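Local coordinates for protein glycosyl transferase family 9 (Veillonella parvula, PDB 3TOV) that probably transfers a sugar from an activated nucleotide-sugar donor to an acceptor, as its relatives among the family 9 (heptosyltransferase-like) glycosyltransferases of GT-B fold do, at residues 91-96 / 112-117; 219-224 / 242-247; 303-308 / 335-340; 21-26 / 158-163. All blocks are in the same frame, centred on the assembly; numbering follows the deposited sequence.

Interaction 1 (91-96 / 112-117); sequences DIVINL and PITTGM
A parallel beta-alpha-beta unit of the N-terminal Rossmann-like sheet brings strands 92-95 and 113-116 side by side, with helix 100-109 as the crossover. The strand axes run in the same sense, 26° apart. Four backbone bonds form the core of the ladder, the two strands donating by turns. Val93 N gives to Ile113 O at 2.9 Å, in the plane of that carbonyl, and Val93 O takes Thr115 N at 2.7 Å nearly along its C=O axis. One step on, Asn95 N reaches Thr115 O at 2.8 Å with an almost straight N-H...O angle of 174°, although it sits above the carbonyl plane. Side chains of bridged residues lie alongside one another and point the same way. On one face Ile92 CG1 touches Ile113 CD1 at 4.0 Å, and Ile94 CG1 meets Thr115 CG2 at 4.1 Å; the Thr115 hydroxyl turns instead to Lys128 O. On the other face Val93 CG1 rests on Thr114 CG2 at 3.8 Å, and Val93 also packs against Ala106 and Ile109 of the crossover helix. Asn95, its CG anti to the backbone N, lies against the Met117 carbonyl and also touches Thr102 and Ser103. An alanine here would remove the whole amide group and would probably loosen the fit of the strand end against helix 100-109. A side chain at Gly116 would point toward the partner strand and run into Asn95 O, so this neighbour and the positive phi (84°) both call for glycine; just beyond, Met117 N closes the ladder on Asn95 O at 2.7 Å.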
loop_
_atom_site.group_PDB
_atom_site.type_symbol
_atom_site.label_atom_id
_atom_site.label_comp_id
_atom_site.label_asym_id
_atom_site.label_seq_id
_atom_site.Cartn_x
_atom_site.Cartn_y
_atom_site.Cartn_z
ATOM N N ASP A 91 1.982 -17.309 22.579
ATOM C CA ASP A 91 1.031 -16.959 23.640
ATOM C C ASP A 91 -0.304 -16.476 23.078
ATOM O O ASP A 91 -1.373 -16.971 23.455
ATOM C CB ASP A 91 1.628 -15.871 24.539
ATOM C CG ASP A 91 2.934 -16.297 25.183
ATOM O OD1 ASP A 91 2.997 -17.447 25.673
ATOM O OD2 ASP A 91 3.897 -15.492 25.191
ATOM N N ILE A 92 -0.213 -15.505 22.171
ATOM C CA ILE A 92 -1.361 -14.888 21.527
ATOM C C ILE A 92 -1.254 -14.955 20.012
ATOM O O ILE A 92 -0.224 -14.596 19.436
ATOM C CB ILE A 92 -1.418 -13.393 21.861
ATOM C CG1 ILE A 92 -1.562 -13.175 23.365
ATOM C CG2 ILE A 92 -2.543 -12.707 21.093
ATOM C CD1 ILE A 92 -0.908 -11.902 23.832
ATOM N N VAL A 93 -2.327 -15.396 19.364
ATOM C CA VAL A 93 -2.452 -15.235 17.919
ATOM C C VAL A 93 -3.551 -14.224 17.546
ATOM O O VAL A 93 -4.678 -14.300 18.030
ATOM C CB VAL A 93 -2.700 -16.575 17.212
ATOM C CG1 VAL A 93 -3.510 -16.362 15.932
ATOM C CG2 VAL A 93 -1.375 -17.258 16.918
ATOM N N ILE A 94 -3.197 -13.278 16.683
ATOM C CA ILE A 94 -4.115 -12.253 16.212
ATOM C C ILE A 94 -4.371 -12.436 14.720
ATOM O O ILE A 94 -3.451 -12.311 13.924
ATOM C CB ILE A 94 -3.497 -10.863 16.416
ATOM C CG1 ILE A 94 -3.018 -10.712 17.855
ATOM C CG2 ILE A 94 -4.481 -9.775 16.033
ATOM C CD1 ILE A 94 -2.686 -9.306 18.253
ATOM N N ASN A 95 -5.606 -12.736 14.331
ATOM C CA ASN A 95 -5.916 -12.888 12.908
ATOM C C ASN A 95 -6.565 -11.626 12.341
ATOM O O ASN A 95 -7.603 -11.185 12.839
ATOM C CB ASN A 95 -6.806 -14.114 12.653
ATOM C CG ASN A 95 -7.124 -14.304 11.174
ATOM O OD1 ASN A 95 -6.400 -13.822 10.306
ATOM N ND2 ASN A 95 -8.211 -15.009 10.885
ATOM N N LEU A 96 -5.939 -11.049 11.311
ATOM C CA LEU A 96 -6.409 -9.808 10.681
ATOM C C LEU A 96 -7.090 -10.088 9.375
ATOM O O LEU A 96 -7.670 -9.203 8.774
ATOM C CB LEU A 96 -5.256 -8.841 10.431
ATOM C CG LEU A 96 -4.691 -8.222 11.714
ATOM C CD1 LEU A 96 -3.665 -7.114 11.455
ATOM C CD2 LEU A 96 -5.838 -7.707 12.570
ATOM N N PRO A 112 -2.810 -20.649 23.076
ATOM C CA PRO A 112 -3.617 -20.497 24.284
ATOM C C PRO A 112 -4.751 -19.515 24.049
ATOM O O PRO A 112 -5.863 -19.683 24.554
ATOM C CB PRO A 112 -2.626 -19.887 25.268
ATOM C CG PRO A 112 -1.335 -20.460 24.873
ATOM C CD PRO A 112 -1.370 -20.597 23.376
ATOM N N ILE A 113 -4.464 -18.477 23.281
ATOM C CA ILE A 113 -5.485 -17.500 22.994
ATOM C C ILE A 113 -5.380 -16.939 21.583
ATOM O O ILE A 113 -4.349 -16.399 21.187
ATOM C CB ILE A 113 -5.493 -16.389 24.058
ATOM C CG1 ILE A 113 -5.797 -15.039 23.438
ATOM C CG2 ILE A 113 -4.152 -16.305 24.763
ATOM C CD1 ILE A 113 -5.344 -13.953 24.324
ATOM N N THR A 114 -6.461 -17.115 20.828
ATOM C CA THR A 114 -6.598 -16.543 19.496
ATOM C C THR A 114 -7.573 -15.379 19.538
ATOM O O THR A 114 -8.629 -15.443 20.186
ATOM C CB THR A 114 -7.127 -17.567 18.464
ATOM O OG1 THR A 114 -6.305 -18.742 18.470
ATOM C CG2 THR A 114 -7.124 -16.962 17.079
ATOM N N THR A 115 -7.207 -14.310 18.843
ATOM C CA THR A 115 -8.068 -13.149 18.737
ATOM C C THR A 115 -7.956 -12.500 17.341
ATOM O O THR A 115 -7.486 -13.121 16.383
ATOM C CB THR A 115 -7.868 -12.166 19.942
ATOM O OG1 THR A 115 -8.930 -11.208 19.976
ATOM C CG2 THR A 115 -6.533 -11.456 19.888
ATOM N N GLY A 116 -8.424 -11.267 17.213
ATOM C CA GLY A 116 -8.584 -10.670 15.904
ATOM C C GLY A 116 -9.919 -11.097 15.330
ATOM O O GLY A 116 -10.850 -11.433 16.048
HETATM N N MSE A 117 -10.023 -11.090 14.015
HETATM C CA MSE A 117 -11.283 -11.413 13.387
HETATM C C MSE A 117 -11.055 -12.587 12.466
HETATM O O MSE A 117 -10.085 -12.604 11.712
HETATM C CB MSE A 117 -11.797 -10.222 12.584
HETATM C CG MSE A 117 -13.223 -10.405 12.154
HETATM SE SE MSE A 117 -13.796 -9.223 10.745
HETATM C CE MSE A 117 -15.552 -10.011 10.462
#

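Interaction 2 (219-224 / 242-247); sequences KTVFFG and KPIVAT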
loop_
_atom_site.group_PDB
_atom_site.type_symbol
_atom_site.label_atom_id
_atom_site.label_comp_id
_atom_site.label_asym_id
_atom_site.label_seq_id
_atom_site.Cartn_x
_atom_site.Cartn_y
_atom_site.Cartn_z
ATOM N N LYS A 219 12.145 15.806 -14.487
ATOM C CA LYS A 219 12.333 14.451 -15.007
ATOM C C LYS A 219 11.157 13.567 -14.568
ATOM O O LYS A 219 10.566 13.778 -13.505
ATOM C CB LYS A 219 13.660 13.854 -14.538
ATOM C CG LYS A 219 14.871 14.755 -14.748
ATOM C CD LYS A 219 15.470 14.642 -16.147
ATOM C CE LYS A 219 16.879 15.247 -16.179
ATOM N NZ LYS A 219 17.750 14.730 -17.278
ATOM N N THR A 220 10.827 12.576 -15.394
ATOM C CA THR A 220 9.595 11.813 -15.235
ATOM C C THR A 220 9.802 10.302 -15.383
ATOM O O THR A 220 10.301 9.844 -16.404
ATOM C CB THR A 220 8.546 12.280 -16.270
ATOM O OG1 THR A 220 8.944 11.877 -17.586
ATOM C CG2 THR A 220 8.409 13.801 -16.247
ATOM N N VAL A 221 9.418 9.533 -14.367
ATOM C CA VAL A 221 9.511 8.070 -14.409
ATOM C C VAL A 221 8.146 7.445 -14.582
ATOM O O VAL A 221 7.138 8.050 -14.246
ATOM C CB VAL A 221 10.034 7.478 -13.092
ATOM C CG1 VAL A 221 11.139 6.459 -13.355
ATOM C CG2 VAL A 221 10.493 8.568 -12.158
ATOM N N PHE A 222 8.122 6.217 -15.086
ATOM C CA PHE A 222 6.889 5.444 -15.160
ATOM C C PHE A 222 7.090 4.074 -14.510
ATOM O O PHE A 222 8.058 3.369 -14.793
ATOM C CB PHE A 222 6.403 5.325 -16.610
ATOM C CG PHE A 222 5.852 6.611 -17.165
ATOM C CD1 PHE A 222 4.487 6.785 -17.331
ATOM C CD2 PHE A 222 6.695 7.661 -17.494
ATOM C CE1 PHE A 222 3.969 7.984 -17.839
ATOM C CE2 PHE A 222 6.189 8.853 -17.991
ATOM C CZ PHE A 222 4.822 9.011 -18.168
ATOM N N PHE A 223 6.182 3.716 -13.615
ATOM C CA PHE A 223 6.323 2.493 -12.854
ATOM C C PHE A 223 5.390 1.419 -13.391
ATOM O O PHE A 223 4.862 1.557 -14.484
ATOM C CB PHE A 223 6.080 2.772 -11.374
ATOM C CG PHE A 223 7.054 3.757 -10.780
ATOM C CD1 PHE A 223 8.324 3.357 -10.406
ATOM C CD2 PHE A 223 6.700 5.081 -10.591
ATOM C CE1 PHE A 223 9.225 4.259 -9.850
ATOM C CE2 PHE A 223 7.596 5.988 -10.034
ATOM C CZ PHE A 223 8.859 5.573 -9.662
ATOM N N GLY A 224 5.207 0.342 -12.635
ATOM C CA GLY A 224 4.375 -0.761 -13.084
ATOM C C GLY A 224 5.073 -2.110 -13.151
ATOM O O GLY A 224 6.296 -2.230 -12.984
ATOM N N LYS A 242 11.587 12.916 -23.016
ATOM C CA LYS A 242 12.099 11.579 -22.732
ATOM C C LYS A 242 11.774 11.184 -21.317
ATOM O O LYS A 242 12.343 11.725 -20.365
ATOM C CB LYS A 242 13.613 11.490 -22.989
ATOM C CG LYS A 242 14.216 10.091 -22.870
ATOM C CD LYS A 242 15.352 10.059 -21.830
ATOM C CE LYS A 242 15.939 8.656 -21.662
ATOM N NZ LYS A 242 16.799 8.526 -20.446
ATOM N N PRO A 243 10.834 10.242 -21.175
ATOM C CA PRO A 243 10.484 9.639 -19.886
ATOM C C PRO A 243 11.514 8.584 -19.482
ATOM O O PRO A 243 12.282 8.109 -20.325
ATOM C CB PRO A 243 9.140 8.967 -20.179
ATOM C CG PRO A 243 9.200 8.640 -21.628
ATOM C CD PRO A 243 9.993 9.739 -22.275
ATOM N N ILE A 244 11.547 8.235 -18.201
ATOM C CA ILE A 244 12.281 7.051 -17.782
ATOM C C ILE A 244 11.249 5.962 -17.651
ATOM O O ILE A 244 10.130 6.232 -17.208
ATOM C CB ILE A 244 12.969 7.229 -16.425
ATOM C CG1 ILE A 244 13.928 8.423 -16.465
ATOM C CG2 ILE A 244 13.696 5.934 -16.036
ATOM C CD1 ILE A 244 14.469 8.851 -15.113
ATOM N N VAL A 245 11.604 4.740 -18.044
ATOM C CA VAL A 245 10.678 3.620 -17.911
ATOM C C VAL A 245 11.140 2.613 -16.856
ATOM O O VAL A 245 12.146 1.939 -17.043
ATOM C CB VAL A 245 10.416 2.917 -19.253
ATOM C CG1 VAL A 245 9.316 1.885 -19.082
ATOM C CG2 VAL A 245 10.042 3.932 -20.326
ATOM N N ALA A 246 10.403 2.530 -15.745
ATOM C CA ALA A 246 10.735 1.618 -14.647
ATOM C C ALA A 246 9.722 0.483 -14.525
ATOM O O ALA A 246 9.771 -0.323 -13.584
ATOM C CB ALA A 246 10.843 2.369 -13.347
ATOM N N THR A 247 8.812 0.424 -15.492
ATOM C CA THR A 247 7.799 -0.621 -15.544
ATOM C C THR A 247 8.439 -1.996 -15.555
ATOM O O THR A 247 9.517 -2.166 -16.080
ATOM C CB THR A 247 6.933 -0.476 -16.790
ATOM O OG1 THR A 247 6.507 0.883 -16.903
ATOM C CG2 THR A 247 5.713 -1.377 -16.696
#
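Segment 242-247 carries the short edge strand 244-245 of the C-terminal Rossmann-like sheet, joined to strand 219-222 through helix 229-237 in a parallel beta-alpha-beta crossover. Pro243 comes first, its CB set obliquely to the Phe222 ring, 3.7 Å from CE2. Ile244 then docks twice through its backbone. Its N gives a nearly straight bond to Thr220 O (2.7 Å, 176°), and its O takes Phe222 N at 2.9 Å in a more bent one while also lying in plane at the edge of the Phe222 ring. The side chain of Ile244 runs alongside Val221, CB to CG1 3.7 Å, both turned to helix 166-178. Val245 points to the opposite face, the one Phe222 shares and where that ring meets Val235. Ala246 N binds Phe222 O at 2.7 Å, nearly along the C=O axis, and Ala246 CB lies 4.0 Å from Phe223 CD1. At Thr247 the bond comes from the side chain, OG1 donating to Phe223 O at 3.0 Å from well above the carbonyl plane; main-chain pairing resumes between Gly224 and Gly248. A valine here would lack the hydroxyl and would probably loosen the hold on the chain at Phe223 and Gly224. With Thr247 OG1 anti to the carbonyl carbon (chi1 -48°), its CG2 sits 3.7 Å from Gly224 C.

Interaction 3 (303-308 / 335-340); sequences IVLETM and EQVIKA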
loop_
_atom_site.group_PDB
_atom_site.type_symbol
_atom_site.label_atom_id
_atom_site.label_comp_id
_atom_site.label_asym_id
_atom_site.label_seq_id
_atom_site.Cartn_x
_atom_site.Cartn_y
_atom_site.Cartn_z
ATOM N N ILE A 303 -3.381 14.844 -2.274
ATOM C CA ILE A 303 -4.523 15.575 -2.782
ATOM C C ILE A 303 -5.251 14.567 -3.646
ATOM O O ILE A 303 -4.714 14.066 -4.631
ATOM C CB ILE A 303 -4.121 16.741 -3.711
ATOM C CG1 ILE A 303 -3.414 17.855 -2.969
ATOM C CG2 ILE A 303 -5.326 17.332 -4.414
ATOM C CD1 ILE A 303 -2.961 18.928 -3.936
ATOM N N VAL A 304 -6.481 14.275 -3.274
ATOM C CA VAL A 304 -7.285 13.305 -3.970
ATOM C C VAL A 304 -8.261 14.032 -4.891
ATOM O O VAL A 304 -9.039 14.871 -4.447
ATOM C CB VAL A 304 -8.016 12.455 -2.938
ATOM C CG1 VAL A 304 -9.010 11.494 -3.588
ATOM C CG2 VAL A 304 -6.987 11.746 -2.103
ATOM N N LEU A 305 -8.199 13.729 -6.182
ATOM C CA LEU A 305 -9.076 14.371 -7.146
ATOM C C LEU A 305 -10.251 13.461 -7.397
ATOM O O LEU A 305 -10.081 12.400 -7.984
ATOM C CB LEU A 305 -8.338 14.645 -8.463
ATOM C CG LEU A 305 -7.002 15.391 -8.324
ATOM C CD1 LEU A 305 -6.225 15.452 -9.631
ATOM C CD2 LEU A 305 -7.216 16.783 -7.746
ATOM N N GLU A 306 -11.436 13.863 -6.937
ATOM C CA GLU A 306 -12.647 13.111 -7.240
ATOM C C GLU A 306 -13.673 13.918 -8.037
ATOM O O GLU A 306 -13.507 15.112 -8.273
ATOM C CB GLU A 306 -13.258 12.512 -5.971
ATOM C CG GLU A 306 -12.887 13.242 -4.691
ATOM C CD GLU A 306 -13.368 12.519 -3.439
ATOM O OE1 GLU A 306 -14.136 11.526 -3.559
ATOM O OE2 GLU A 306 -12.965 12.961 -2.340
ATOM N N THR A 307 -14.727 13.238 -8.468
ATOM C CA THR A 307 -15.755 13.829 -9.308
ATOM C C THR A 307 -16.307 15.211 -8.867
ATOM O O THR A 307 -16.332 16.135 -9.678
ATOM C CB THR A 307 -16.906 12.827 -9.540
ATOM O OG1 THR A 307 -16.434 11.733 -10.334
ATOM C CG2 THR A 307 -18.072 13.510 -10.263
HETATM N N MSE A 308 -16.756 15.350 -7.614
HETATM C CA MSE A 308 -17.223 16.652 -7.115
HETATM C C MSE A 308 -16.243 17.781 -7.426
HETATM O O MSE A 308 -16.634 18.818 -7.973
HETATM C CB MSE A 308 -17.468 16.649 -5.600
HETATM C CG MSE A 308 -18.925 16.548 -5.143
HETATM SE SE MSE A 308 -20.285 17.559 -6.129
HETATM C CE MSE A 308 -19.181 19.062 -6.619
ATOM N N GLU A 335 -5.356 20.048 -16.503
ATOM C CA GLU A 335 -5.204 21.225 -15.642
ATOM C C GLU A 335 -5.451 20.891 -14.155
ATOM O O GLU A 335 -4.666 21.283 -13.289
ATOM C CB GLU A 335 -6.020 22.420 -16.149
ATOM C CG GLU A 335 -7.240 22.051 -17.025
ATOM C CD GLU A 335 -6.871 21.463 -18.406
ATOM O OE1 GLU A 335 -5.858 21.896 -19.004
ATOM O OE2 GLU A 335 -7.600 20.568 -18.900
ATOM N N GLN A 336 -6.492 20.130 -13.844
ATOM C CA GLN A 336 -6.625 19.662 -12.455
ATOM C C GLN A 336 -5.347 18.965 -11.965
ATOM O O GLN A 336 -4.796 19.321 -10.924
ATOM C CB GLN A 336 -7.831 18.734 -12.270
ATOM C CG GLN A 336 -9.168 19.424 -12.351
ATOM C CD GLN A 336 -10.306 18.526 -11.939
ATOM O OE1 GLN A 336 -11.122 18.122 -12.768
ATOM N NE2 GLN A 336 -10.378 18.211 -10.648
ATOM N N VAL A 337 -4.876 17.970 -12.713
ATOM C CA VAL A 337 -3.695 17.228 -12.293
ATOM C C VAL A 337 -2.501 18.170 -12.151
ATOM O O VAL A 337 -1.890 18.259 -11.071
ATOM C CB VAL A 337 -3.363 16.050 -13.246
ATOM C CG1 VAL A 337 -2.034 15.412 -12.863
ATOM C CG2 VAL A 337 -4.474 15.010 -13.206
ATOM N N ILE A 338 -2.192 18.882 -13.236
ATOM C CA ILE A 338 -1.115 19.863 -13.219
ATOM C C ILE A 338 -1.157 20.758 -11.973
ATOM O O ILE A 338 -0.143 20.940 -11.301
ATOM C CB ILE A 338 -1.172 20.776 -14.440
ATOM C CG1 ILE A 338 -1.239 19.962 -15.727
ATOM C CG2 ILE A 338 0.026 21.728 -14.440
ATOM C CD1 ILE A 338 0.130 19.661 -16.336
ATOM N N LYS A 339 -2.328 21.316 -11.667
ATOM C CA LYS A 339 -2.439 22.268 -10.563
ATOM C C LYS A 339 -2.060 21.660 -9.226
ATOM O O LYS A 339 -1.417 22.316 -8.399
ATOM C CB LYS A 339 -3.839 22.867 -10.463
ATOM C CG LYS A 339 -3.865 24.066 -9.529
ATOM C CD LYS A 339 -5.098 24.946 -9.720
ATOM C CE LYS A 339 -5.291 25.939 -8.551
ATOM N NZ LYS A 339 -4.202 26.962 -8.421
ATOM N N ALA A 340 -2.470 20.406 -9.032
ATOM C CA ALA A 340 -2.347 19.717 -7.753
ATOM C C ALA A 340 -0.900 19.381 -7.482
ATOM O O ALA A 340 -0.403 19.513 -6.359
ATOM C CB ALA A 340 -3.168 18.468 -7.768
#
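Strand 303-305 and helix 335-340 run almost exactly antiparallel, 177° between their directions, with axes 10.0 Å apart at closest approach, so the helix lies along the strand rather than across it. The contact is apolar, made by strand side chains against helix side chains and backbone; no hydrogen bond crosses it. Ile303 and Leu305, two residues apart and on the same face of the strand, both point at the helix. Ile303 CD1 lies 3.6 Å from Ala340 O and 3.9 Å from Ala340 CB. Leu305, with CG anti to its carbonyl carbon (chi1 -52°), meets Val337 at about a right angle and brings CD1 to 4.0 Å from Val337 CG2. Its other branch, CD2, lies 4.4 Å from Ala340 CB, so the Ala340 methyl touches both strand residues. Leu305 CD1 also lies against the backbone carbonyl carbon of Gln336, whose side-chain OE1 is hydrogen-bonded to Ser310 and Ser333. Strand 302-305 is an outermost strand of the C-terminal parallel sheet, and helix 334-347 packs over one face of it: Leu305 and Ala340 both touch Val284 of neighbouring strand 283-286, and Val337 meets Val209 of helix 203-216.

Interaction 4 (21-26 / 158-163); sequences DVILTT and SGLHIE
Apolar contacts carry most of this meeting between segment 21-26, on helix 19-23 and the turn after it, and segment 158-163. Ile23 crosses both Leu160 and Ile162 at about right angles: its CG2 lies 3.9 Å from Leu160 CB, and its CD1 meets Ile162 CD1 at 4.0 Å. Leu24 runs alongside Leu160, CD2 to CD2 3.8 Å. The CG2 methyl of Thr26 rests on the backbone at Leu160 CA (3.4 Å) and His161 N. Of polar links across the contact there is just one, a weak hydrogen bond of 3.4 Å from Thr26 OG1 to His161 O. Within segment 21-26, Ile23 to Thr26 form a type I beta turn, with Thr26 N 3.0 Å from Ile23 O. Thr25 OG1 gives to Val22 O at 2.6 Å on a lone pair in the carbonyl plane; that oxygen also accepts Thr25 N, and the hydroxyl has a further partner in Tyr43. Leu160 and Leu24 both reach His274 of helix 271-277, and Ile23 touches Val275 there. That helix links strands 264-268 and 283-286 of the C-terminal sheet, consistent with the interface between the two Rossmann-like halves of a GT-B glycosyltransferase, whose cleft probably holds the active site.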
loop_
_atom_site.group_PDB
_atom_site.type_symbol
_atom_site.label_atom_id
_atom_site.label_comp_id
_atom_site.label_asym_id
_atom_site.label_seq_id
_atom_site.Cartn_x
_atom_site.Cartn_y
_atom_site.Cartn_z
ATOM N N ASP A 21 -3.419 -3.890 0.985
ATOM C CA ASP A 21 -3.918 -4.270 2.286
ATOM C C ASP A 21 -2.758 -4.503 3.242
ATOM O O ASP A 21 -2.830 -4.116 4.391
ATOM C CB ASP A 21 -4.804 -5.506 2.185
ATOM C CG ASP A 21 -5.972 -5.317 1.215
ATOM O OD1 ASP A 21 -7.021 -4.771 1.623
ATOM O OD2 ASP A 21 -5.849 -5.728 0.043
ATOM N N VAL A 22 -1.668 -5.099 2.778
ATOM C CA VAL A 22 -0.549 -5.372 3.686
ATOM C C VAL A 22 0.098 -4.100 4.221
ATOM O O VAL A 22 0.225 -3.918 5.437
ATOM C CB VAL A 22 0.526 -6.291 3.065
ATOM C CG1 VAL A 22 1.830 -6.222 3.860
ATOM C CG2 VAL A 22 0.017 -7.705 3.016
ATOM N N ILE A 23 0.511 -3.217 3.326
ATOM C CA ILE A 23 1.192 -2.008 3.766
ATOM C C ILE A 23 0.351 -1.269 4.808
ATOM O O ILE A 23 0.883 -0.642 5.729
ATOM C CB ILE A 23 1.537 -1.117 2.574
ATOM C CG1 ILE A 23 2.449 -1.907 1.616
ATOM C CG2 ILE A 23 2.166 0.179 3.046
ATOM C CD1 ILE A 23 2.605 -1.304 0.222
ATOM N N LEU A 24 -0.967 -1.392 4.677
ATOM C CA LEU A 24 -1.916 -0.753 5.586
ATOM C C LEU A 24 -1.949 -1.382 6.977
ATOM O O LEU A 24 -2.520 -0.812 7.905
ATOM C CB LEU A 24 -3.320 -0.782 4.986
ATOM C CG LEU A 24 -3.500 0.092 3.751
ATOM C CD1 LEU A 24 -4.830 -0.188 3.105
ATOM C CD2 LEU A 24 -3.384 1.536 4.163
ATOM N N THR A 25 -1.357 -2.564 7.117
ATOM C CA THR A 25 -1.270 -3.213 8.419
ATOM C C THR A 25 -0.020 -2.739 9.138
ATOM O O THR A 25 0.261 -3.151 10.265
ATOM C CB THR A 25 -1.185 -4.742 8.299
ATOM O OG1 THR A 25 0.072 -5.118 7.711
ATOM C CG2 THR A 25 -2.323 -5.279 7.460
ATOM N N THR A 26 0.733 -1.871 8.480
ATOM C CA THR A 26 2.056 -1.524 8.964
ATOM C C THR A 26 2.082 -0.537 10.154
ATOM O O THR A 26 2.966 -0.638 11.020
ATOM C CB THR A 26 2.962 -1.070 7.795
ATOM O OG1 THR A 26 4.299 -1.526 8.027
ATOM C CG2 THR A 26 2.940 0.442 7.619
ATOM N N SER A 158 2.973 6.729 13.021
ATOM C CA SER A 158 3.604 7.623 12.048
ATOM C C SER A 158 3.466 7.180 10.591
ATOM O O SER A 158 4.397 7.299 9.798
ATOM C CB SER A 158 5.070 7.794 12.383
ATOM O OG SER A 158 5.570 6.582 12.889
ATOM N N GLY A 159 2.292 6.688 10.235
ATOM C CA GLY A 159 1.986 6.434 8.846
ATOM C C GLY A 159 2.513 5.104 8.384
ATOM O O GLY A 159 3.103 4.356 9.161
ATOM N N LEU A 160 2.271 4.814 7.110
ATOM C CA LEU A 160 2.806 3.627 6.460
ATOM C C LEU A 160 4.322 3.716 6.306
ATOM O O LEU A 160 4.911 4.802 6.192
ATOM C CB LEU A 160 2.173 3.445 5.090
ATOM C CG LEU A 160 0.695 3.793 4.965
ATOM C CD1 LEU A 160 0.285 3.740 3.503
ATOM C CD2 LEU A 160 -0.156 2.858 5.775
ATOM N N HIS A 161 4.948 2.552 6.283
ATOM C CA HIS A 161 6.395 2.473 6.314
ATOM C C HIS A 161 6.875 1.204 5.615
ATOM O O HIS A 161 6.313 0.127 5.800
ATOM C CB HIS A 161 6.866 2.479 7.768
ATOM C CG HIS A 161 8.349 2.428 7.922
ATOM N ND1 HIS A 161 8.970 1.641 8.867
ATOM C CD2 HIS A 161 9.337 3.070 7.256
ATOM C CE1 HIS A 161 10.279 1.798 8.776
ATOM N NE2 HIS A 161 10.528 2.660 7.805
ATOM N N ILE A 162 7.894 1.338 4.780
ATOM C CA ILE A 162 8.604 0.170 4.299
ATOM C C ILE A 162 10.069 0.472 4.414
ATOM O O ILE A 162 10.542 1.489 3.899
ATOM C CB ILE A 162 8.273 -0.188 2.865
ATOM C CG1 ILE A 162 6.795 -0.552 2.748
ATOM C CG2 ILE A 162 9.120 -1.369 2.429
ATOM C CD1 ILE A 162 6.404 -1.090 1.386
ATOM N N GLU A 163 10.776 -0.395 5.130
ATOM C CA GLU A 163 12.182 -0.176 5.408
ATOM C C GLU A 163 12.933 -0.748 4.239
ATOM O O GLU A 163 12.755 -1.923 3.922
ATOM C CB GLU A 163 12.576 -0.896 6.691
ATOM C CG GLU A 163 13.865 -0.420 7.305
ATOM C CD GLU A 163 13.766 0.998 7.817
ATOM O OE1 GLU A 163 13.685 1.180 9.053
ATOM O OE2 GLU A 163 13.768 1.930 6.977
#

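In the fold
From the N terminus, interaction 4 opens first, at 21-26, and closes only at 158-163 after 131 intervening residues. Interaction 1 is nested inside that long loop, its 15-residue crossover helping to build the N-terminal sheet; the two come within about 5 Å at their nearest atoms without touching. Interactions 2 and 3 follow in series, and none of the four loops cross. Interaction 2 adds one outermost strand to the second sheet, whereas interaction 3 lays the C-terminal helix on the strand at its other edge, the centres of interactions 2 and 3 being about 21 Å apart. Near the chain's centre, interaction 4 joins the N-terminal half to the segment leading into helix 166-178 and the second half.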